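Local coordinates for chromosome-partitioning protein ParB (Caulobacter vibrioides NA1000, PDB 6S6H) that binds the centromeric parS site near the replication origin and takes part in chromosome partition, at residues 53-65 / 79-92. Residues are numbered along the deposited sequence; the frame is centred on the assembly and turned at random.
Sequences ANTMRLLALPDEV and ARAIAAAADPVALA. With nucleotides of chain D; nucleotides of chain C.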
ATOM      1  N   ALA B  53      -2.718   9.953  11.575  1.00 41.65           N
ATOM      2  CA  ALA B  53      -2.144  11.319  11.550  1.00 41.61           C
ATOM      3  C   ALA B  53      -1.679  11.664  10.130  1.00 41.07           C
ATOM      4  O   ALA B  53      -2.076  12.729   9.618  1.00 41.49           O
ATOM      5  CB  ALA B  53      -1.002  11.413  12.534  1.00 42.02           C
ATOM      6  N   ASN B  54      -0.855  10.805   9.529  1.00 40.78           N
ATOM      7  CA  ASN B  54      -0.245  11.042   8.192  1.00 40.87           C
ATOM      8  C   ASN B  54      -1.353  11.118   7.134  1.00 41.05           C
ATOM      9  O   ASN B  54      -1.240  11.963   6.228  1.00 41.12           O
ATOM     10  CB  ASN B  54       0.813   9.988   7.851  1.00 40.51           C
ATOM     11  CG  ASN B  54       2.147  10.244   8.525  1.00 40.73           C
ATOM     12  OD1 ASN B  54       2.503  11.387   8.808  1.00 40.32           O
ATOM     13  ND2 ASN B  54       2.902   9.188   8.774  1.00 40.81           N
ATOM     14  N   THR B  55      -2.388  10.281   7.252  1.00 41.00           N
ATOM     15  CA  THR B  55      -3.556  10.260   6.333  1.00 41.29           C
ATOM     16  C   THR B  55      -4.213  11.648   6.336  1.00 41.35           C
ATOM     17  O   THR B  55      -4.389  12.211   5.245  1.00 41.57           O
ATOM     18  CB  THR B  55      -4.532   9.134   6.698  1.00 41.48           C
ATOM     19  OG1 THR B  55      -3.844   7.890   6.575  1.00 41.22           O
ATOM     20  CG2 THR B  55      -5.763   9.105   5.820  1.00 41.51           C
ATOM     21  N   MET B  56      -4.526  12.192   7.514  1.00 41.68           N
ATOM     22  CA  MET B  56      -5.277  13.473   7.659  1.00 42.33           C
ATOM     23  C   MET B  56      -4.389  14.672   7.291  1.00 42.15           C
ATOM     24  O   MET B  56      -4.931  15.637   6.714  1.00 42.22           O
ATOM     25  CB  MET B  56      -5.827  13.635   9.078  1.00 42.96           C
ATOM     26  CG  MET B  56      -6.986  12.696   9.362  1.00 43.12           C
ATOM     27  SD  MET B  56      -7.654  12.842  11.031  1.00 43.96           S
ATOM     28  CE  MET B  56      -6.174  12.591  12.012  1.00 43.88           C
ATOM     29  N   ARG B  57      -3.083  14.604   7.577  1.00 42.07           N
ATOM     30  CA  ARG B  57      -2.083  15.653   7.223  1.00 42.33           C
ATOM     31  C   ARG B  57      -2.171  16.007   5.730  1.00 41.82           C
ATOM     32  O   ARG B  57      -1.889  17.174   5.388  1.00 41.93           O
ATOM     33  CB  ARG B  57      -0.661  15.196   7.569  1.00 42.83           C
ATOM     34  CG  ARG B  57      -0.275  15.408   9.026  1.00 43.45           C
ATOM     35  CD  ARG B  57       1.152  14.983   9.317  1.00 44.07           C
ATOM     36  NE  ARG B  57       2.104  15.730   8.498  1.00 44.67           N
ATOM     37  CZ  ARG B  57       3.046  15.206   7.713  1.00 44.42           C
ATOM     38  NH1 ARG B  57       3.222  13.896   7.636  1.00 44.36           N
ATOM     39  NH2 ARG B  57       3.823  16.013   7.009  1.00 44.71           N
ATOM     40  N   LEU B  58      -2.553  15.044   4.880  1.00 41.14           N
ATOM     41  CA  LEU B  58      -2.644  15.198   3.399  1.00 40.81           C
ATOM     42  C   LEU B  58      -3.674  16.272   3.025  1.00 40.99           C
ATOM     43  O   LEU B  58      -3.548  16.830   1.918  1.00 40.76           O
ATOM     44  CB  LEU B  58      -3.028  13.857   2.762  1.00 40.46           C
ATOM     45  CG  LEU B  58      -2.005  12.731   2.898  1.00 40.34           C
ATOM     46  CD1 LEU B  58      -2.573  11.430   2.352  1.00 40.30           C
ATOM     47  CD2 LEU B  58      -0.701  13.082   2.198  1.00 40.54           C
ATOM     48  N   LEU B  59      -4.660  16.537   3.888  1.00 41.10           N
ATOM     49  CA  LEU B  59      -5.716  17.559   3.646  1.00 42.12           C
ATOM     50  C   LEU B  59      -5.106  18.968   3.642  1.00 42.96           C
ATOM     51  O   LEU B  59      -5.718  19.857   3.029  1.00 43.49           O
ATOM     52  CB  LEU B  59      -6.803  17.439   4.717  1.00 42.23           C
ATOM     53  CG  LEU B  59      -7.609  16.141   4.698  1.00 42.17           C
ATOM     54  CD1 LEU B  59      -8.459  16.025   5.955  1.00 42.53           C
ATOM     55  CD2 LEU B  59      -8.479  16.051   3.450  1.00 42.10           C
ATOM     56  N   ALA B  60      -3.951  19.160   4.292  1.00 43.64           N
ATOM     57  CA  ALA B  60      -3.226  20.450   4.383  1.00 44.43           C
ATOM     58  C   ALA B  60      -2.468  20.753   3.081  1.00 45.22           C
ATOM     59  O   ALA B  60      -2.037  21.903   2.914  1.00 45.90           O
ATOM     60  CB  ALA B  60      -2.286  20.428   5.565  1.00 44.13           C
ATOM     61  N   LEU B  61      -2.291  19.771   2.194  1.00 45.96           N
ATOM     62  CA  LEU B  61      -1.558  19.947   0.908  1.00 47.04           C
ATOM     63  C   LEU B  61      -2.287  20.962   0.034  1.00 47.96           C
ATOM     64  O   LEU B  61      -3.513  21.025   0.054  1.00 48.22           O
ATOM     65  CB  LEU B  61      -1.455  18.602   0.181  1.00 46.97           C
ATOM     66  CG  LEU B  61      -0.474  17.597   0.781  1.00 46.37           C
ATOM     67  CD1 LEU B  61      -0.710  16.208   0.212  1.00 46.30           C
ATOM     68  CD2 LEU B  61       0.959  18.034   0.541  1.00 46.86           C
ATOM     69  N   PRO B  62      -1.561  21.768  -0.777  1.00 49.02           N
ATOM     70  CA  PRO B  62      -2.193  22.636  -1.773  1.00 49.68           C
ATOM     71  C   PRO B  62      -3.123  21.849  -2.710  1.00 50.09           C
ATOM     72  O   PRO B  62      -2.858  20.691  -2.943  1.00 50.27           O
ATOM     73  CB  PRO B  62      -1.010  23.217  -2.563  1.00 50.43           C
ATOM     74  CG  PRO B  62       0.164  23.134  -1.604  1.00 50.26           C
ATOM     75  CD  PRO B  62      -0.093  21.891  -0.777  1.00 49.41           C
ATOM     76  N   ASP B  63      -4.161  22.505  -3.232  1.00 50.78           N
ATOM     77  CA  ASP B  63      -5.221  21.891  -4.078  1.00 51.24           C
ATOM     78  C   ASP B  63      -4.586  21.221  -5.307  1.00 51.49           C
ATOM     79  O   ASP B  63      -5.069  20.135  -5.700  1.00 51.01           O
ATOM     80  CB  ASP B  63      -6.278  22.924  -4.493  1.00 52.21           C
ATOM     81  CG  ASP B  63      -7.124  23.474  -3.355  1.00 52.20           C
ATOM     82  OD1 ASP B  63      -6.880  23.093  -2.191  1.00 51.70           O
ATOM     83  OD2 ASP B  63      -8.024  24.287  -3.643  1.00 52.94           O
ATOM     84  N   GLU B  64      -3.547  21.830  -5.891  1.00 52.30           N
ATOM     85  CA  GLU B  64      -2.832  21.288  -7.082  1.00 53.24           C
ATOM     86  C   GLU B  64      -2.326  19.876  -6.773  1.00 51.54           C
ATOM     87  O   GLU B  64      -2.516  18.988  -7.624  1.00 51.39           O
ATOM     88  CB  GLU B  64      -1.648  22.165  -7.503  1.00 55.17           C
ATOM     89  CG  GLU B  64      -2.035  23.514  -8.086  1.00 57.12           C
ATOM     90  CD  GLU B  64      -1.865  24.687  -7.130  1.00 58.71           C
ATOM     91  OE1 GLU B  64      -2.258  24.555  -5.942  1.00 58.27           O
ATOM     92  OE2 GLU B  64      -1.322  25.728  -7.567  1.00 60.43           O
ATOM     93  N   VAL B  65      -1.709  19.683  -5.604  1.00 50.25           N
ATOM     94  CA  VAL B  65      -1.129  18.376  -5.164  1.00 49.55           C
ATOM     95  C   VAL B  65      -2.275  17.393  -4.904  1.00 48.52           C
ATOM     96  O   VAL B  65      -2.167  16.235  -5.354  1.00 48.10           O
ATOM     97  CB  VAL B  65      -0.220  18.531  -3.930  1.00 49.31           C
ATOM     98  CG1 VAL B  65       0.232  17.182  -3.385  1.00 48.84           C
ATOM     99  CG2 VAL B  65       0.983  19.409  -4.235  1.00 50.12           C
ATOM    100  N   ALA B  79       3.030  12.252  -1.939  1.00 40.82           N
ATOM    101  CA  ALA B  79       2.354  13.449  -1.386  1.00 40.86           C
ATOM    102  C   ALA B  79       2.832  13.716   0.047  1.00 41.30           C
ATOM    103  O   ALA B  79       3.200  14.876   0.342  1.00 41.89           O
ATOM    104  CB  ALA B  79       0.860  13.259  -1.437  1.00 40.51           C
ATOM    105  N   ARG B  80       2.817  12.690   0.902  1.00 41.10           N
ATOM    106  CA  ARG B  80       3.234  12.779   2.328  1.00 41.00           C
ATOM    107  C   ARG B  80       4.706  13.207   2.409  1.00 42.03           C
ATOM    108  O   ARG B  80       5.030  14.057   3.264  1.00 42.15           O
ATOM    109  CB  ARG B  80       3.017  11.430   3.017  1.00 40.66           C
ATOM    110  CG  ARG B  80       3.217  11.450   4.525  1.00 40.61           C
ATOM    111  CD  ARG B  80       3.228  10.034   5.065  1.00 40.54           C
ATOM    112  NE  ARG B  80       4.400   9.299   4.605  1.00 40.92           N
ATOM    113  CZ  ARG B  80       4.497   7.972   4.512  1.00 40.92           C
ATOM    114  NH1 ARG B  80       3.476   7.194   4.831  1.00 40.52           N
ATOM    115  NH2 ARG B  80       5.623   7.430   4.083  1.00 41.32           N
ATOM    116  N   ALA B  81       5.556  12.659   1.533  1.00 42.86           N
ATOM    117  CA  ALA B  81       7.021  12.887   1.506  1.00 43.90           C
ATOM    118  C   ALA B  81       7.346  14.367   1.257  1.00 44.59           C
ATOM    119  O   ALA B  81       8.440  14.783   1.665  1.00 45.40           O
ATOM    120  CB  ALA B  81       7.663  11.998   0.466  1.00 44.26           C
ATOM    121  N   ILE B  82       6.443  15.126   0.625  1.00 45.24           N
ATOM    122  CA  ILE B  82       6.653  16.559   0.247  1.00 46.36           C
ATOM    123  C   ILE B  82       5.711  17.477   1.043  1.00 46.51           C
ATOM    124  O   ILE B  82       5.690  18.691   0.736  1.00 46.97           O
ATOM    125  CB  ILE B  82       6.471  16.753  -1.274  1.00 46.79           C
ATOM    126  CG1 ILE B  82       5.038  16.463  -1.734  1.00 46.32           C
ATOM    127  CG2 ILE B  82       7.488  15.928  -2.041  1.00 47.15           C
ATOM    128  CD1 ILE B  82       4.761  16.874  -3.162  1.00 46.87           C
ATOM    129  N   ALA B  83       4.974  16.936   2.023  1.00 46.58           N
ATOM    130  CA  ALA B  83       3.886  17.637   2.756  1.00 46.57           C
ATOM    131  C   ALA B  83       4.444  18.791   3.602  1.00 47.56           C
ATOM    132  O   ALA B  83       3.749  19.818   3.720  1.00 47.45           O
ATOM    133  CB  ALA B  83       3.117  16.661   3.615  1.00 45.82           C
ATOM    134  N   ALA B  84       5.646  18.622   4.172  1.00 48.62           N
ATOM    135  CA  ALA B  84       6.318  19.597   5.066  1.00 49.19           C
ATOM    136  C   ALA B  84       7.416  20.351   4.308  1.00 50.28           C
ATOM    137  O   ALA B  84       8.370  20.798   4.961  1.00 51.16           O
ATOM    138  CB  ALA B  84       6.883  18.876   6.266  1.00 48.93           C
ATOM    139  N   ALA B  85       7.288  20.477   2.984  1.00 51.29           N
ATOM    140  CA  ALA B  85       8.257  21.163   2.097  1.00 52.77           C
ATOM    141  C   ALA B  85       7.807  22.610   1.876  1.00 53.55           C
ATOM    142  O   ALA B  85       6.600  22.883   2.037  1.00 53.22           O
ATOM    143  CB  ALA B  85       8.375  20.418   0.792  1.00 53.37           C
ATOM    144  N   ALA B  86       8.746  23.491   1.507  1.00 54.79           N
ATOM    145  CA  ALA B  86       8.514  24.932   1.245  1.00 55.52           C
ATOM    146  C   ALA B  86       7.559  25.102   0.054  1.00 55.63           C
ATOM    147  O   ALA B  86       6.588  25.876   0.188  1.00 56.28           O
ATOM    148  CB  ALA B  86       9.827  25.635   1.001  1.00 56.74           C
ATOM    149  N   ASP B  87       7.819  24.400  -1.056  1.00 55.47           N
ATOM    150  CA  ASP B  87       7.030  24.486  -2.317  1.00 55.31           C
ATOM    151  C   ASP B  87       6.636  23.076  -2.761  1.00 54.23           C
ATOM    152  O   ASP B  87       7.219  22.526  -3.694  1.00 55.07           O
ATOM    153  CB  ASP B  87       7.816  25.248  -3.391  1.00 56.59           C
ATOM    154  CG  ASP B  87       6.980  25.717  -4.570  1.00 56.98           C
ATOM    155  OD1 ASP B  87       5.915  25.114  -4.813  1.00 56.05           O
ATOM    156  OD2 ASP B  87       7.404  26.686  -5.240  1.00 57.81           O
ATOM    157  N   PRO B  88       5.630  22.446  -2.107  1.00 52.65           N
ATOM    158  CA  PRO B  88       5.160  21.114  -2.495  1.00 51.55           C
ATOM    159  C   PRO B  88       4.749  20.978  -3.971  1.00 51.54           C
ATOM    160  O   PRO B  88       4.930  19.909  -4.519  1.00 51.84           O
ATOM    161  CB  PRO B  88       3.928  20.893  -1.603  1.00 50.77           C
ATOM    162  CG  PRO B  88       4.195  21.749  -0.386  1.00 50.89           C
ATOM    163  CD  PRO B  88       4.910  22.968  -0.934  1.00 51.97           C
ATOM    164  N   VAL B  89       4.203  22.043  -4.570  1.00 51.42           N
ATOM    165  CA  VAL B  89       3.706  22.050  -5.980  1.00 51.46           C
ATOM    166  C   VAL B  89       4.900  21.901  -6.932  1.00 51.71           C
ATOM    167  O   VAL B  89       4.775  21.146  -7.911  1.00 52.11           O
ATOM    168  CB  VAL B  89       2.879  23.311  -6.293  1.00 52.07           C
ATOM    169  CG1 VAL B  89       2.546  23.418  -7.775  1.00 52.98           C
ATOM    170  CG2 VAL B  89       1.607  23.366  -5.463  1.00 51.49           C
ATOM    171  N   ALA B  90       6.007  22.595  -6.659  1.00 51.99           N
ATOM    172  CA  ALA B  90       7.273  22.494  -7.424  1.00 52.63           C
ATOM    173  C   ALA B  90       7.773  21.044  -7.381  1.00 51.92           C
ATOM    174  O   ALA B  90       7.998  20.468  -8.462  1.00 52.06           O
ATOM    175  CB  ALA B  90       8.302  23.454  -6.876  1.00 53.17           C
ATOM    176  N   LEU B  91       7.900  20.479  -6.173  1.00 50.90           N
ATOM    177  CA  LEU B  91       8.360  19.084  -5.929  1.00 50.39           C
ATOM    178  C   LEU B  91       7.441  18.099  -6.657  1.00 49.89           C
ATOM    179  O   LEU B  91       7.963  17.176  -7.301  1.00 50.47           O
ATOM    180  CB  LEU B  91       8.379  18.802  -4.422  1.00 49.42           C
ATOM    181  CG  LEU B  91       9.418  19.579  -3.615  1.00 49.91           C
ATOM    182  CD1 LEU B  91       9.460  19.085  -2.176  1.00 49.22           C
ATOM    183  CD2 LEU B  91      10.797  19.476  -4.251  1.00 50.99           C
ATOM    184  N   ALA B  92       6.125  18.291  -6.552  1.00 49.59           N
ATOM    185  CA  ALA B  92       5.096  17.470  -7.234  1.00 49.36           C
ATOM    186  C   ALA B  92       5.407  17.396  -8.733  1.00 50.26           C
ATOM    187  O   ALA B  92       5.380  16.279  -9.276  1.00 50.39           O
ATOM    188  CB  ALA B  92       3.722  18.038  -6.978  1.00 48.98           C
TER
ATOM    189  P    DT D   5       3.627  18.645  10.046  1.00 45.51           P
ATOM    190  OP1  DT D   5       4.193  19.963   9.659  1.00 46.57           O
ATOM    191  OP2  DT D   5       2.379  18.166   9.388  1.00 45.04           O
ATOM    192  O5'  DT D   5       4.749  17.527   9.864  1.00 44.45           O
ATOM    193  C5'  DT D   5       6.056  17.737  10.419  1.00 45.20           C
ATOM    194  C4'  DT D   5       6.873  16.465  10.413  1.00 44.76           C
ATOM    195  O4'  DT D   5       6.258  15.436  11.211  1.00 43.45           O
ATOM    196  C3'  DT D   5       7.136  15.818   9.050  1.00 44.51           C
ATOM    197  O3'  DT D   5       8.448  16.207   8.625  1.00 46.01           O
ATOM    198  C2'  DT D   5       7.034  14.322   9.323  1.00 43.12           C
ATOM    199  C1'  DT D   5       6.914  14.245  10.836  1.00 43.30           C
ATOM    200  N1   DT D   5       6.151  13.109  11.384  1.00 43.01           N
ATOM    201  C2   DT D   5       6.862  12.079  11.954  1.00 43.31           C
ATOM    202  O2   DT D   5       8.080  12.056  11.995  1.00 45.80           O
ATOM    203  N3   DT D   5       6.091  11.063  12.463  1.00 42.50           N
ATOM    204  C4   DT D   5       4.712  10.982  12.465  1.00 41.76           C
ATOM    205  O4   DT D   5       4.156  10.009  12.966  1.00 41.20           O
ATOM    206  C5   DT D   5       4.028  12.103  11.859  1.00 41.90           C
ATOM    207  C7   DT D   5       2.533  12.105  11.817  1.00 41.82           C
ATOM    208  C6   DT D   5       4.773  13.099  11.359  1.00 42.63           C
ATOM    209  P    DT D   6       9.019  15.768   7.195  1.00 46.91           P
ATOM    210  OP1  DT D   6       9.885  16.866   6.689  1.00 48.22           O
ATOM    211  OP2  DT D   6       7.884  15.276   6.364  1.00 45.57           O
ATOM    212  O5'  DT D   6       9.954  14.527   7.551  1.00 45.44           O
ATOM    213  C5'  DT D   6      10.996  14.657   8.530  1.00 46.16           C
ATOM    214  C4'  DT D   6      11.656  13.322   8.779  1.00 45.14           C
ATOM    215  O4'  DT D   6      10.709  12.431   9.411  1.00 43.50           O
ATOM    216  C3'  DT D   6      12.159  12.600   7.527  1.00 45.07           C
ATOM    217  O3'  DT D   6      13.503  12.162   7.762  1.00 46.34           O
ATOM    218  C2'  DT D   6      11.170  11.461   7.337  1.00 43.04           C
ATOM    219  C1'  DT D   6      10.714  11.174   8.758  1.00 42.50           C
ATOM    220  N1   DT D   6       9.364  10.584   8.909  1.00 40.89           N
ATOM    221  C2   DT D   6       9.210   9.517   9.768  1.00 40.44           C
ATOM    222  O2   DT D   6      10.136   9.018  10.386  1.00 40.88           O
ATOM    223  N3   DT D   6       7.923   9.047   9.871  1.00 39.34           N
ATOM    224  C4   DT D   6       6.801   9.539   9.231  1.00 38.93           C
ATOM    225  O4   DT D   6       5.707   9.016   9.426  1.00 38.61           O
ATOM    226  C5   DT D   6       7.033  10.665   8.356  1.00 39.16           C
ATOM    227  C7   DT D   6       5.877  11.260   7.617  1.00 39.00           C
ATOM    228  C6   DT D   6       8.285  11.129   8.244  1.00 40.25           C
TER
ATOM    229  P    DG C  13      -2.041   1.450   3.636  1.00 37.70           P
ATOM    230  OP1  DG C  13      -3.159   0.469   3.636  1.00 37.95           O
ATOM    231  OP2  DG C  13      -2.317   2.894   3.412  1.00 38.27           O
ATOM    232  O5'  DG C  13      -1.248   1.274   5.006  1.00 38.72           O
ATOM    233  C5'  DG C  13      -0.894  -0.045   5.459  1.00 38.73           C
ATOM    234  C4'  DG C  13       0.200   0.028   6.499  1.00 39.12           C
ATOM    235  O4'  DG C  13       1.367   0.684   5.952  1.00 38.26           O
ATOM    236  C3'  DG C  13      -0.163   0.791   7.778  1.00 40.20           C
ATOM    237  O3'  DG C  13       0.048  -0.130   8.857  1.00 42.23           O
ATOM    238  C2'  DG C  13       0.752   2.008   7.756  1.00 39.65           C
ATOM    239  C1'  DG C  13       1.936   1.500   6.959  1.00 39.14           C
ATOM    240  N9   DG C  13       2.776   2.497   6.298  1.00 38.25           N
ATOM    241  C8   DG C  13       2.358   3.562   5.538  1.00 37.81           C
ATOM    242  N7   DG C  13       3.346   4.249   5.030  1.00 37.36           N
ATOM    243  C5   DG C  13       4.486   3.585   5.464  1.00 37.75           C
ATOM    244  C6   DG C  13       5.860   3.864   5.231  1.00 37.64           C
ATOM    245  O6   DG C  13       6.361   4.785   4.573  1.00 37.48           O
ATOM    246  N1   DG C  13       6.683   2.935   5.860  1.00 37.91           N
ATOM    247  C2   DG C  13       6.245   1.877   6.620  1.00 38.18           C
ATOM    248  N2   DG C  13       7.195   1.095   7.148  1.00 39.08           N
ATOM    249  N3   DG C  13       4.969   1.603   6.839  1.00 38.32           N
ATOM    250  C4   DG C  13       4.150   2.492   6.238  1.00 38.20           C
TER
HETATM  251  O   HOH W   1       5.586  14.436   5.833  1.00 38.33           O
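N54 and R80 meet at the DNA. R80 CD lies 3.6 Å from N54 CG, and the amide and guanidinium planes are turned 45° apart. R80 starts out extended, with CG anti to the backbone N (chi1 -172°), and bends at chi3. This carries its guanidinium to the edge of DG13 of chain C. There NH1 gives a hydrogen bond to N7 at 3.0 Å and NH2 one to O6 at 2.8 Å, the classic two-pronged arginine reading of a guanine. N54 ND2 donates to O4 of DT6 of chain D at 2.9 Å. The other end of the amide, OD1, accepts from R57 NH1, which comes in tilted 33° from the carbonyl plane. Together the two bonds set which end of the amide is which. R57 NE in turn grips OP2 of DT5 of chain D. R57 NH2 donates to a water that also bonds R80 O and OP2 of DT6 of chain D. R57 NH2 also lies 3.5 Å from A83 CB.

N54 lies on helix 49-57, the recognition helix of the helix-turn-helix in the DNA-binding domain of ParB, and R57 follows about one turn on. R80 comes from helix 76-81, so the DNA bases are met from outside the recognition helix as well.

Behind the polar layer the packing is apolar. L61 CD1 lies 3.7 Å from A79 CB, and L58 CD2 touches the same methyl, while L61 CD2 rests on A83. Further along, P62 and V65 meet P88 and V89, and V65 CG2 reaches A92 CB at 4.1 Å. D87 caps helix 88-98, its OD1 accepting from A90 N.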